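Long-range contacts in F5/8 type C domain protein (Clostridium perfringens, PDB 7JRM), which probably recognises mucin carbohydrates through a binding module that is joined to an INT domain in the O-glycopeptidase ZmpB: residues Lys408-Val413 / Val443-Glu448; Ile380-Leu385 / Met456-Asn461; Asn300-Tyr305 / Val336-Gly341. All blocks are in the same frame, centred on the assembly; numbering follows the deposited sequence.

All three contacts lie toward one end of this elongated chain, and contacts 1 and 2 illustrate how a single mixed sheet can run from parallel into antiparallel order. Strand 452-461 is the turning point: it pairs in parallel with strand 372-384 in contact 2 and antiparallel with strand 440-449, whose other edge takes strand 407-413 in contact 1. The centres of contacts 1 and 2 are about 11 Å apart, and contact 1 is nested within the loop closed by contact 2. Contact 3, earlier in the chain and centred about 21 Å from contact 2, joins the start of helix 304-314 to the loop after strand 330-332. One continuous sheet thus unites the parallel and antiparallel parts of this region.

Contact 1. Residues Lys408-Val413 / Val443-Glu448; sequences KTIRVV and VHVLFE
A classic beta bulge opens this antiparallel pairing, K408 and T409 both facing L446. Both their backbone N atoms donate to L446 O, that of T409 from above the carbonyl plane, though the 2.5 Å from K408 N to L446 O is doubtfully short. Still within the bulge, L446 N reaches T409 O at 2.7 Å. Ordinary pairing starts at I410 and V445, a non-hydrogen-bonded pair; R411 and H444 follow as a hydrogen-bonded one, H444 N lying 2.9 Å from R411 O. The segments 408-413 and 443-448 run antiparallel, at 170°.

From T409 to V412 and from V443 to L446, side chains alternate between two faces. On the buried one, I410 and V445 lie side by side, pointing the same way, and the CD1 tip of I410 meets both V445 methyls, CG2 at 3.6 Å. V412 and V443 continue this layer and also touch I431 of strand 428-432. On the other face T409 CB packs on L446 CB at 3.8 Å, and L446 CD1 comes within 3.6 Å of R411 NH1. The guanidinium has T409 CG2 over one face and forms a salt bridge to E422 through NH2. H444 holds CG anti to its carbonyl carbon (chi1 -68°), and V413 CG2 approaches H444 ND1 obliquely at 3.3 Å; this buried nitrogen has no hydrogen-bond partner in the model, while the ring packs edge-to-face with F457. K408 crosses E448 at about a right angle. The whole is an antiparallel pair within a mixed sheet, distorted at its K408 end by the bulge.

Contact 2. Residues Ile380-Leu385 / Met456-Asn461; sequences IAAGEL and MFYLFN
The Y458 ring carries A382 CB over one face, 3.6 Å from the ring centroid and 20° off the normal, a CH-pi contact displaced toward CE1. Y458 CG stands anti to its own carbonyl carbon (chi1 -75°), the setting from which the ring meets this methyl. L385 approaches the same ring obliquely, its CG 3.5 Å from Y458 CD1, and the phenol OH is hydrogen-bonded to D395 O. A further ring, that of F460, meets Y441 at a small interplanar angle.

These groups decorate a parallel strand pair interrupted by a beta bulge, at the join between the parallel and antiparallel parts of a mixed sheet. Before the bulge, F457 N bonds to I380 O and A382 N to F457 O, the latter at 2.8 Å. The register then slips by one residue, so that E384 pairs with L459. G383 lies within the slip, at phi 89°, where a side chain would jam against A382 O. Its carbonyl O accepts from L459 N over a longer 3.2 Å.

At the bulge A382 CB points toward the neighbouring strand, where M456 CE also touches it, at 3.7 Å. On the opposite face, E384 CB packs on L459 CD1. A water donates to E384 OE1 and to L385 O, and accepts from N461 N at 2.8 Å.

Contact 3. Residues Asn300-Tyr305 / Val336-Gly341; sequences NIPDKY and VEDLTG
D303 OD1 is gripped by two successive backbone amides of the facing loop, E337 N and D338 N. D338 N lies 2.7 Å from D303 OD1, on its anti lone pair; E337 N comes nearly along the C-O axis, only 2.5 Å from D303 OD1, a length best taken as doubtful. Chi1 of -163° sets D303 CG anti to the backbone N. The second oxygen, D303 OD2, accepts from Y305 N at 2.9 Å.

D303 is the N-cap residue of helix 304-314, and the Y305 N-OD2 bond is its capping bond. The amide donors may offset the carboxylate's charge, with E337 and D338 close enough to act against it. The loop follows strand 330-332, and its L339, packed on L333, V358 and L364, is consistent with leucine-rich repeats. Within it D338 OD1 accepts from T340 N, an Asx turn; T340 OG1 adds a bond of 2.6 Å to D338 OD1 from the same face of the carboxylate plane.

P302 crosses D338 and T340 at about a right angle, its CG 3.6 Å from D338 OD2 and its CD against T340 CG2. V336 CG1 lies against D303 OD1. Between the segments, a water accepts from D303 N and donates to D338 O and, at 2.8 Å, to T340 O.

Contact 1. Residues Lys408-Val413 / Val443-Glu448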
ATOM      1  N   LYS A 408      29.586  36.049   3.989  1.00 41.32           N
ATOM      2  CA  LYS A 408      29.791  36.711   2.705  1.00 41.15           C
ATOM      3  C   LYS A 408      31.053  37.568   2.705  1.00 43.61           C
ATOM      4  O   LYS A 408      32.012  37.249   2.000  1.00 45.85           O
ATOM      5  CB  LYS A 408      28.562  37.549   2.345  1.00 38.67           C
ATOM      6  CG  LYS A 408      27.288  36.739   2.173  1.00 40.39           C
ATOM      7  CD  LYS A 408      27.493  35.589   1.201  1.00 41.58           C
ATOM      8  CE  LYS A 408      26.251  34.721   1.104  1.00 39.77           C
ATOM      9  NZ  LYS A 408      26.566  33.353   0.608  1.00 35.29           N
ATOM     10  N   THR A 409      31.080  38.653   3.475  1.00 45.05           N
ATOM     11  CA  THR A 409      32.144  39.645   3.396  1.00 43.24           C
ATOM     12  C   THR A 409      32.878  39.740   4.725  1.00 48.81           C
ATOM     13  O   THR A 409      32.251  39.909   5.776  1.00 45.02           O
ATOM     14  CB  THR A 409      31.581  41.016   3.006  1.00 48.82           C
ATOM     15  OG1 THR A 409      31.032  40.950   1.684  1.00 49.55           O
ATOM     16  CG2 THR A 409      32.673  42.074   3.042  1.00 51.41           C
ATOM     17  N   ILE A 410      34.204  39.637   4.669  1.00 49.15           N
ATOM     18  CA  ILE A 410      35.076  39.845   5.819  1.00 45.49           C
ATOM     19  C   ILE A 410      35.777  41.181   5.615  1.00 44.19           C
ATOM     20  O   ILE A 410      36.623  41.315   4.723  1.00 50.22           O
ATOM     21  CB  ILE A 410      36.096  38.711   5.980  1.00 45.37           C
ATOM     22  CG1 ILE A 410      35.389  37.369   6.153  1.00 44.52           C
ATOM     23  CG2 ILE A 410      37.018  38.989   7.160  1.00 44.58           C
ATOM     24  CD1 ILE A 410      34.700  37.212   7.481  1.00 39.14           C
ATOM     25  N   ARG A 411      35.432  42.171   6.433  1.00 42.66           N
ATOM     26  CA  ARG A 411      36.061  43.482   6.362  1.00 46.89           C
ATOM     27  C   ARG A 411      36.558  43.881   7.744  1.00 46.25           C
ATOM     28  O   ARG A 411      35.920  43.579   8.758  1.00 42.09           O
ATOM     29  CB  ARG A 411      35.091  44.539   5.796  1.00 48.78           C
ATOM     30  CG  ARG A 411      34.193  45.223   6.816  1.00 46.94           C
ATOM     31  CD  ARG A 411      33.678  46.551   6.284  1.00 49.59           C
ATOM     32  NE  ARG A 411      33.311  46.471   4.872  1.00 49.75           N
ATOM     33  CZ  ARG A 411      32.066  46.330   4.429  1.00 58.84           C
ATOM     34  NH1 ARG A 411      31.058  46.256   5.286  1.00 55.09           N
ATOM     35  NH2 ARG A 411      31.828  46.265   3.125  1.00 58.95           N
ATOM     36  N   VAL A 412      37.716  44.535   7.778  1.00 43.62           N
ATOM     37  CA  VAL A 412      38.344  44.979   9.017  1.00 40.20           C
ATOM     38  C   VAL A 412      38.293  46.499   9.055  1.00 40.20           C
ATOM     39  O   VAL A 412      38.600  47.163   8.056  1.00 42.76           O
ATOM     40  CB  VAL A 412      39.791  44.469   9.132  1.00 43.71           C
ATOM     41  CG1 VAL A 412      40.332  44.728  10.529  1.00 38.83           C
ATOM     42  CG2 VAL A 412      39.861  42.989   8.789  1.00 37.58           C
ATOM     43  N   VAL A 413      37.903  47.048  10.202  1.00 39.34           N
ATOM     44  CA  VAL A 413      37.691  48.479  10.367  1.00 40.93           C
ATOM     45  C   VAL A 413      38.581  48.983  11.493  1.00 43.43           C
ATOM     46  O   VAL A 413      38.775  48.294  12.501  1.00 39.31           O
ATOM     47  CB  VAL A 413      36.209  48.797  10.660  1.00 43.86           C
ATOM     48  CG1 VAL A 413      35.899  50.237  10.314  1.00 43.27           C
ATOM     49  CG2 VAL A 413      35.298  47.855   9.885  1.00 44.57           C
ATOM     50  N   VAL A 443      36.309  43.600  13.443  1.00 29.62           N
ATOM     51  CA  VAL A 443      36.174  42.659  12.337  1.00 33.35           C
ATOM     52  C   VAL A 443      34.690  42.397  12.127  1.00 36.87           C
ATOM     53  O   VAL A 443      34.002  41.930  13.042  1.00 33.04           O
ATOM     54  CB  VAL A 443      36.929  41.347  12.604  1.00 29.92           C
ATOM     55  CG1 VAL A 443      36.792  40.404  11.418  1.00 27.68           C
ATOM     56  CG2 VAL A 443      38.393  41.630  12.906  1.00 32.08           C
ATOM     57  N   HIS A 444      34.199  42.694  10.927  1.00 36.18           N
ATOM     58  CA  HIS A 444      32.794  42.525  10.582  1.00 38.19           C
ATOM     59  C   HIS A 444      32.653  41.340   9.634  1.00 35.22           C
ATOM     60  O   HIS A 444      33.216  41.350   8.534  1.00 39.47           O
ATOM     61  CB  HIS A 444      32.230  43.795   9.945  1.00 32.08           C
ATOM     62  CG  HIS A 444      32.129  44.950  10.891  1.00 35.32           C
ATOM     63  ND1 HIS A 444      33.225  45.682  11.293  1.00 38.04           N
ATOM     64  CD2 HIS A 444      31.061  45.501  11.515  1.00 36.82           C
ATOM     65  CE1 HIS A 444      32.837  46.633  12.122  1.00 38.57           C
ATOM     66  NE2 HIS A 444      31.528  46.545  12.275  1.00 36.60           N
ATOM     67  N   VAL A 445      31.905  40.328  10.062  1.00 33.02           N
ATOM     68  CA  VAL A 445      31.649  39.136   9.262  1.00 32.80           C
ATOM     69  C   VAL A 445      30.241  39.281   8.697  1.00 39.17           C
ATOM     70  O   VAL A 445      29.253  38.945   9.356  1.00 32.39           O
ATOM     71  CB  VAL A 445      31.802  37.854  10.085  1.00 33.39           C
ATOM     72  CG1 VAL A 445      31.520  36.629   9.223  1.00 33.52           C
ATOM     73  CG2 VAL A 445      33.189  37.779  10.707  1.00 37.17           C
ATOM     74  N   LEU A 446      30.144  39.790   7.472  1.00 37.57           N
ATOM     75  CA  LEU A 446      28.852  39.976   6.830  1.00 36.24           C
ATOM     76  C   LEU A 446      28.344  38.651   6.278  1.00 33.97           C
ATOM     77  O   LEU A 446      29.098  37.886   5.669  1.00 42.40           O
ATOM     78  CB  LEU A 446      28.951  41.005   5.703  1.00 35.30           C
ATOM     79  CG  LEU A 446      29.450  42.426   5.998  1.00 43.82           C
ATOM     80  CD1 LEU A 446      28.814  43.418   5.035  1.00 47.65           C
ATOM     81  CD2 LEU A 446      29.187  42.842   7.436  1.00 39.00           C
ATOM     82  N   PHE A 447      27.059  38.380   6.493  1.00 31.65           N
ATOM     83  CA  PHE A 447      26.450  37.163   5.979  1.00 33.60           C
ATOM     84  C   PHE A 447      25.005  37.444   5.595  1.00 34.97           C
ATOM     85  O   PHE A 447      24.346  38.304   6.186  1.00 32.32           O
ATOM     86  CB  PHE A 447      26.531  36.012   6.995  1.00 33.54           C
ATOM     87  CG  PHE A 447      25.551  36.120   8.131  1.00 33.06           C
ATOM     88  CD1 PHE A 447      25.879  36.819   9.280  1.00 29.93           C
ATOM     89  CD2 PHE A 447      24.313  35.498   8.061  1.00 28.40           C
ATOM     90  CE1 PHE A 447      24.987  36.912  10.331  1.00 30.96           C
ATOM     91  CE2 PHE A 447      23.415  35.591   9.107  1.00 30.28           C
ATOM     92  CZ  PHE A 447      23.752  36.297  10.243  1.00 34.97           C
ATOM     93  N   GLU A 448      24.522  36.709   4.596  1.00 40.23           N
ATOM     94  CA  GLU A 448      23.151  36.851   4.133  1.00 36.79           C
ATOM     95  C   GLU A 448      22.686  35.535   3.526  1.00 37.57           C
ATOM     96  O   GLU A 448      23.477  34.784   2.948  1.00 40.55           O
ATOM     97  CB  GLU A 448      23.013  37.993   3.117  1.00 41.99           C
ATOM     98  CG  GLU A 448      23.617  37.703   1.751  1.00 43.44           C
ATOM     99  CD  GLU A 448      23.994  38.967   1.001  1.00 52.19           C
ATOM    100  OE1 GLU A 448      23.081  39.743   0.649  1.00 49.68           O
ATOM    101  OE2 GLU A 448      25.201  39.183   0.762  1.00 44.32           O
TER

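Contact 2. Residues Ile380-Leu385 / Met456-Asn461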
ATOM      1  N   ILE A 380      25.987  39.438  16.262  1.00 26.54           N
ATOM      2  CA  ILE A 380      26.599  38.480  17.174  1.00 26.69           C
ATOM      3  C   ILE A 380      27.941  39.059  17.600  1.00 27.09           C
ATOM      4  O   ILE A 380      28.916  39.027  16.841  1.00 29.00           O
ATOM      5  CB  ILE A 380      26.759  37.099  16.530  1.00 27.79           C
ATOM      6  CG1 ILE A 380      25.450  36.671  15.861  1.00 30.83           C
ATOM      7  CG2 ILE A 380      27.189  36.076  17.568  1.00 25.03           C
ATOM      8  CD1 ILE A 380      25.486  36.732  14.348  1.00 31.16           C
ATOM      9  N   ALA A 381      27.995  39.598  18.815  1.00 28.05           N
ATOM     10  CA  ALA A 381      29.244  40.087  19.392  1.00 29.05           C
ATOM     11  C   ALA A 381      30.087  38.885  19.796  1.00 29.21           C
ATOM     12  O   ALA A 381      29.883  38.295  20.860  1.00 28.94           O
ATOM     13  CB  ALA A 381      28.965  40.997  20.581  1.00 31.02           C
ATOM     14  N   ALA A 382      31.039  38.515  18.944  1.00 33.29           N
ATOM     15  CA  ALA A 382      31.816  37.296  19.121  1.00 27.15           C
ATOM     16  C   ALA A 382      33.042  37.484  20.009  1.00 32.19           C
ATOM     17  O   ALA A 382      33.867  36.570  20.105  1.00 23.22           O
ATOM     18  CB  ALA A 382      32.238  36.744  17.759  1.00 29.19           C
ATOM     19  N   GLY A 383      33.185  38.639  20.650  1.00 29.93           N
ATOM     20  CA  GLY A 383      34.239  38.829  21.626  1.00 28.68           C
ATOM     21  C   GLY A 383      35.537  39.345  21.032  1.00 34.38           C
ATOM     22  O   GLY A 383      35.588  39.926  19.943  1.00 31.63           O
ATOM     23  N   GLU A 384      36.612  39.115  21.781  1.00 26.52           N
ATOM     24  CA  GLU A 384      37.935  39.625  21.449  1.00 28.71           C
ATOM     25  C   GLU A 384      38.823  38.508  20.916  1.00 30.94           C
ATOM     26  O   GLU A 384      38.807  37.386  21.431  1.00 33.68           O
ATOM     27  CB  GLU A 384      38.588  40.265  22.677  1.00 34.92           C
ATOM     28  CG  GLU A 384      40.067  40.584  22.510  1.00 35.41           C
ATOM     29  CD  GLU A 384      40.697  41.129  23.778  1.00 41.55           C
ATOM     30  OE1 GLU A 384      41.617  41.967  23.673  1.00 42.04           O
ATOM     31  OE2 GLU A 384      40.273  40.720  24.879  1.00 42.38           O
ATOM     32  N   LEU A 385      39.593  38.823  19.879  1.00 32.19           N
ATOM     33  CA  LEU A 385      40.622  37.932  19.359  1.00 29.83           C
ATOM     34  C   LEU A 385      41.986  38.445  19.797  1.00 33.92           C
ATOM     35  O   LEU A 385      42.257  39.647  19.711  1.00 34.09           O
ATOM     36  CB  LEU A 385      40.552  37.841  17.835  1.00 34.22           C
ATOM     37  CG  LEU A 385      39.275  37.262  17.228  1.00 34.56           C
ATOM     38  CD1 LEU A 385      39.231  37.524  15.731  1.00 32.82           C
ATOM     39  CD2 LEU A 385      39.159  35.773  17.522  1.00 35.89           C
ATOM     40  N   MET A 456      28.456  39.401  12.265  1.00 31.65           N
ATOM     41  CA  MET A 456      29.219  38.796  13.351  1.00 33.46           C
ATOM     42  C   MET A 456      30.463  39.644  13.582  1.00 33.02           C
ATOM     43  O   MET A 456      31.305  39.772  12.685  1.00 31.34           O
ATOM     44  CB  MET A 456      29.597  37.353  13.020  1.00 33.67           C
ATOM     45  CG  MET A 456      30.265  36.609  14.163  1.00 30.72           C
ATOM     46  SD  MET A 456      30.003  34.829  14.068  1.00 35.92           S
ATOM     47  CE  MET A 456      31.232  34.242  15.228  1.00 30.07           C
ATOM     48  N   PHE A 457      30.579  40.221  14.774  1.00 25.20           N
ATOM     49  CA  PHE A 457      31.589  41.230  15.060  1.00 27.77           C
ATOM     50  C   PHE A 457      32.667  40.671  15.979  1.00 32.18           C
ATOM     51  O   PHE A 457      32.359  40.035  16.993  1.00 33.94           O
ATOM     52  CB  PHE A 457      30.956  42.470  15.691  1.00 25.64           C
ATOM     53  CG  PHE A 457      31.937  43.568  15.981  1.00 31.93           C
ATOM     54  CD1 PHE A 457      32.444  44.350  14.956  1.00 35.29           C
ATOM     55  CD2 PHE A 457      32.355  43.819  17.278  1.00 34.55           C
ATOM     56  CE1 PHE A 457      33.349  45.361  15.220  1.00 33.77           C
ATOM     57  CE2 PHE A 457      33.260  44.828  17.546  1.00 33.91           C
ATOM     58  CZ  PHE A 457      33.756  45.601  16.517  1.00 29.33           C
ATOM     59  N   TYR A 458      33.923  40.916  15.617  1.00 30.00           N
ATOM     60  CA  TYR A 458      35.083  40.639  16.449  1.00 30.50           C
ATOM     61  C   TYR A 458      35.809  41.945  16.751  1.00 34.98           C
ATOM     62  O   TYR A 458      35.525  42.992  16.163  1.00 32.19           O
ATOM     63  CB  TYR A 458      36.050  39.667  15.762  1.00 29.68           C
ATOM     64  CG  TYR A 458      35.611  38.223  15.725  1.00 29.91           C
ATOM     65  CD1 TYR A 458      35.836  37.379  16.804  1.00 34.06           C
ATOM     66  CD2 TYR A 458      34.997  37.694  14.598  1.00 33.98           C
ATOM     67  CE1 TYR A 458      35.452  36.053  16.767  1.00 33.31           C
ATOM     68  CE2 TYR A 458      34.606  36.373  14.553  1.00 30.96           C
ATOM     69  CZ  TYR A 458      34.835  35.556  15.639  1.00 33.05           C
ATOM     70  OH  TYR A 458      34.447  34.237  15.597  1.00 36.49           O
ATOM     71  N   LEU A 459      36.764  41.874  17.675  1.00 32.73           N
ATOM     72  CA  LEU A 459      37.677  42.983  17.901  1.00 33.96           C
ATOM     73  C   LEU A 459      39.032  42.427  18.309  1.00 33.75           C
ATOM     74  O   LEU A 459      39.128  41.330  18.867  1.00 30.94           O
ATOM     75  CB  LEU A 459      37.138  43.973  18.952  1.00 33.42           C
ATOM     76  CG  LEU A 459      36.977  43.678  20.453  1.00 33.06           C
ATOM     77  CD1 LEU A 459      38.300  43.567  21.218  1.00 36.19           C
ATOM     78  CD2 LEU A 459      36.097  44.749  21.085  1.00 33.96           C
ATOM     79  N   PHE A 460      40.081  43.192  18.013  1.00 32.06           N
ATOM     80  CA  PHE A 460      41.427  42.840  18.438  1.00 32.36           C
ATOM     81  C   PHE A 460      42.224  44.119  18.641  1.00 35.40           C
ATOM     82  O   PHE A 460      42.162  45.035  17.817  1.00 30.47           O
ATOM     83  CB  PHE A 460      42.123  41.914  17.428  1.00 33.61           C
ATOM     84  CG  PHE A 460      42.351  42.532  16.075  1.00 35.15           C
ATOM     85  CD1 PHE A 460      43.565  43.124  15.765  1.00 40.80           C
ATOM     86  CD2 PHE A 460      41.360  42.503  15.108  1.00 35.78           C
ATOM     87  CE1 PHE A 460      43.782  43.686  14.520  1.00 40.81           C
ATOM     88  CE2 PHE A 460      41.571  43.063  13.861  1.00 38.75           C
ATOM     89  CZ  PHE A 460      42.784  43.654  13.567  1.00 40.46           C
ATOM     90  N   ASN A 461      42.955  44.178  19.749  1.00 34.38           N
ATOM     91  CA  ASN A 461      43.760  45.340  20.082  1.00 34.17           C
ATOM     92  C   ASN A 461      45.186  45.159  19.579  1.00 33.76           C
ATOM     93  O   ASN A 461      45.689  44.038  19.468  1.00 34.23           O
ATOM     94  CB  ASN A 461      43.767  45.579  21.593  1.00 30.52           C
ATOM     95  CG  ASN A 461      44.239  46.971  21.958  1.00 37.26           C
ATOM     96  OD1 ASN A 461      43.924  47.945  21.275  1.00 31.37           O
ATOM     97  ND2 ASN A 461      45.000  47.072  23.040  1.00 34.88           N
TER
HETATM   98  O   HOH W   1      43.111  41.781  21.163  1.00 27.12           O

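Contact 3. Residues Asn300-Tyr305 / Val336-Gly341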
ATOM      1  N   ASN A 300      15.958  21.437  28.280  1.00 29.57           N
ATOM      2  CA  ASN A 300      17.145  22.205  28.636  1.00 27.00           C
ATOM      3  C   ASN A 300      17.284  23.378  27.673  1.00 30.40           C
ATOM      4  O   ASN A 300      17.552  23.186  26.482  1.00 33.39           O
ATOM      5  CB  ASN A 300      18.388  21.319  28.606  1.00 32.98           C
ATOM      6  CG  ASN A 300      19.651  22.075  28.973  1.00 32.16           C
ATOM      7  OD1 ASN A 300      20.573  22.193  28.166  1.00 35.13           O
ATOM      8  ND2 ASN A 300      19.698  22.591  30.195  1.00 30.94           N
ATOM      9  N   ILE A 301      17.095  24.590  28.184  1.00 28.64           N
ATOM     10  CA  ILE A 301      17.243  25.807  27.389  1.00 27.24           C
ATOM     11  C   ILE A 301      18.371  26.638  27.990  1.00 29.92           C
ATOM     12  O   ILE A 301      18.136  27.409  28.932  1.00 26.40           O
ATOM     13  CB  ILE A 301      15.929  26.602  27.332  1.00 24.11           C
ATOM     14  CG1 ILE A 301      14.775  25.696  26.898  1.00 29.34           C
ATOM     15  CG2 ILE A 301      16.063  27.786  26.386  1.00 23.87           C
ATOM     16  CD1 ILE A 301      13.425  26.381  26.900  1.00 28.76           C
ATOM     17  N   PRO A 302      19.603  26.513  27.489  1.00 26.75           N
ATOM     18  CA  PRO A 302      20.717  27.250  28.107  1.00 24.91           C
ATOM     19  C   PRO A 302      20.617  28.756  27.943  1.00 26.66           C
ATOM     20  O   PRO A 302      21.044  29.491  28.842  1.00 32.93           O
ATOM     21  CB  PRO A 302      21.955  26.684  27.395  1.00 28.71           C
ATOM     22  CG  PRO A 302      21.442  26.120  26.114  1.00 27.67           C
ATOM     23  CD  PRO A 302      20.046  25.645  26.384  1.00 25.98           C
ATOM     24  N   ASP A 303      20.074  29.242  26.829  1.00 26.07           N
ATOM     25  CA  ASP A 303      19.922  30.678  26.614  1.00 23.68           C
ATOM     26  C   ASP A 303      18.759  31.180  27.460  1.00 27.18           C
ATOM     27  O   ASP A 303      17.605  30.801  27.233  1.00 22.62           O
ATOM     28  CB  ASP A 303      19.702  30.977  25.132  1.00 23.12           C
ATOM     29  CG  ASP A 303      19.933  32.439  24.787  1.00 24.76           C
ATOM     30  OD1 ASP A 303      20.454  32.711  23.685  1.00 23.92           O
ATOM     31  OD2 ASP A 303      19.590  33.318  25.607  1.00 24.20           O
ATOM     32  N   LYS A 304      19.061  32.037  28.439  1.00 26.40           N
ATOM     33  CA  LYS A 304      18.017  32.562  29.311  1.00 22.45           C
ATOM     34  C   LYS A 304      17.058  33.476  28.558  1.00 21.54           C
ATOM     35  O   LYS A 304      15.893  33.605  28.952  1.00 24.28           O
ATOM     36  CB  LYS A 304      18.643  33.307  30.490  1.00 18.55           C
ATOM     37  N   TYR A 305      17.522  34.113  27.481  1.00 24.34           N
ATOM     38  CA  TYR A 305      16.641  34.974  26.701  1.00 23.75           C
ATOM     39  C   TYR A 305      15.660  34.161  25.867  1.00 26.17           C
ATOM     40  O   TYR A 305      14.520  34.594  25.657  1.00 22.93           O
ATOM     41  CB  TYR A 305      17.464  35.899  25.807  1.00 25.44           C
ATOM     42  CG  TYR A 305      18.133  37.030  26.555  1.00 30.94           C
ATOM     43  CD1 TYR A 305      19.248  36.800  27.352  1.00 31.20           C
ATOM     44  CD2 TYR A 305      17.648  38.328  26.468  1.00 34.73           C
ATOM     45  CE1 TYR A 305      19.861  37.830  28.040  1.00 37.71           C
ATOM     46  CE2 TYR A 305      18.255  39.366  27.151  1.00 41.43           C
ATOM     47  CZ  TYR A 305      19.362  39.111  27.936  1.00 36.61           C
ATOM     48  OH  TYR A 305      19.969  40.140  28.617  1.00 39.58           O
ATOM     49  N   VAL A 336      18.162  36.690  21.778  1.00 28.49           N
ATOM     50  CA  VAL A 336      18.556  35.287  21.848  1.00 25.95           C
ATOM     51  C   VAL A 336      19.881  35.096  21.125  1.00 29.16           C
ATOM     52  O   VAL A 336      20.106  35.653  20.043  1.00 25.98           O
ATOM     53  CB  VAL A 336      17.459  34.384  21.253  1.00 24.03           C
ATOM     54  CG1 VAL A 336      17.848  32.918  21.375  1.00 21.41           C
ATOM     55  CG2 VAL A 336      16.127  34.646  21.940  1.00 25.82           C
ATOM     56  N   GLU A 337      20.768  34.307  21.731  1.00 24.45           N
ATOM     57  CA  GLU A 337      22.047  33.949  21.135  1.00 29.38           C
ATOM     58  C   GLU A 337      22.153  32.477  20.769  1.00 24.38           C
ATOM     59  O   GLU A 337      22.902  32.135  19.852  1.00 25.82           O
ATOM     60  CB  GLU A 337      23.199  34.297  22.088  1.00 30.95           C
ATOM     61  CG  GLU A 337      23.571  35.768  22.115  1.00 32.26           C
ATOM     62  CD  GLU A 337      24.535  36.101  23.238  1.00 40.36           C
ATOM     63  OE1 GLU A 337      25.315  35.211  23.637  1.00 40.81           O
ATOM     64  OE2 GLU A 337      24.513  37.252  23.722  1.00 36.41           O
ATOM     65  N   ASP A 338      21.420  31.607  21.460  1.00 25.21           N
ATOM     66  CA  ASP A 338      21.502  30.165  21.262  1.00 25.54           C
ATOM     67  C   ASP A 338      20.091  29.616  21.118  1.00 21.28           C
ATOM     68  O   ASP A 338      19.266  29.775  22.023  1.00 20.61           O
ATOM     69  CB  ASP A 338      22.230  29.495  22.433  1.00 20.92           C
ATOM     70  CG  ASP A 338      22.484  28.017  22.201  1.00 27.82           C
ATOM     71  OD1 ASP A 338      22.179  27.513  21.100  1.00 22.73           O
ATOM     72  OD2 ASP A 338      22.998  27.355  23.128  1.00 28.90           O
ATOM     73  N   LEU A 339      19.818  28.969  19.987  1.00 20.13           N
ATOM     74  CA  LEU A 339      18.509  28.395  19.706  1.00 19.72           C
ATOM     75  C   LEU A 339      18.338  26.998  20.285  1.00 20.86           C
ATOM     76  O   LEU A 339      17.334  26.340  19.987  1.00 22.20           O
ATOM     77  CB  LEU A 339      18.264  28.357  18.194  1.00 21.10           C
ATOM     78  CG  LEU A 339      18.104  29.704  17.489  1.00 22.52           C
ATOM     79  CD1 LEU A 339      17.912  29.501  15.995  1.00 19.10           C
ATOM     80  CD2 LEU A 339      16.942  30.480  18.080  1.00 23.55           C
ATOM     81  N   THR A 340      19.286  26.533  21.097  1.00 17.51           N
ATOM     82  CA  THR A 340      19.220  25.186  21.649  1.00 22.72           C
ATOM     83  C   THR A 340      17.946  25.001  22.463  1.00 19.18           C
ATOM     84  O   THR A 340      17.622  25.818  23.331  1.00 22.13           O
ATOM     85  CB  THR A 340      20.448  24.908  22.516  1.00 22.51           C
ATOM     86  OG1 THR A 340      21.632  25.017  21.717  1.00 22.18           O
ATOM     87  CG2 THR A 340      20.376  23.509  23.112  1.00 25.31           C
ATOM     88  N   GLY A 341      17.219  23.920  22.172  1.00 18.13           N
ATOM     89  CA  GLY A 341      15.937  23.632  22.776  1.00 23.68           C
ATOM     90  C   GLY A 341      14.773  23.771  21.815  1.00 18.21           C
ATOM     91  O   GLY A 341      13.769  23.064  21.963  1.00 19.73           O
TER
HETATM   92  O   HOH W   2      19.121  27.931  24.288  1.00 18.13           O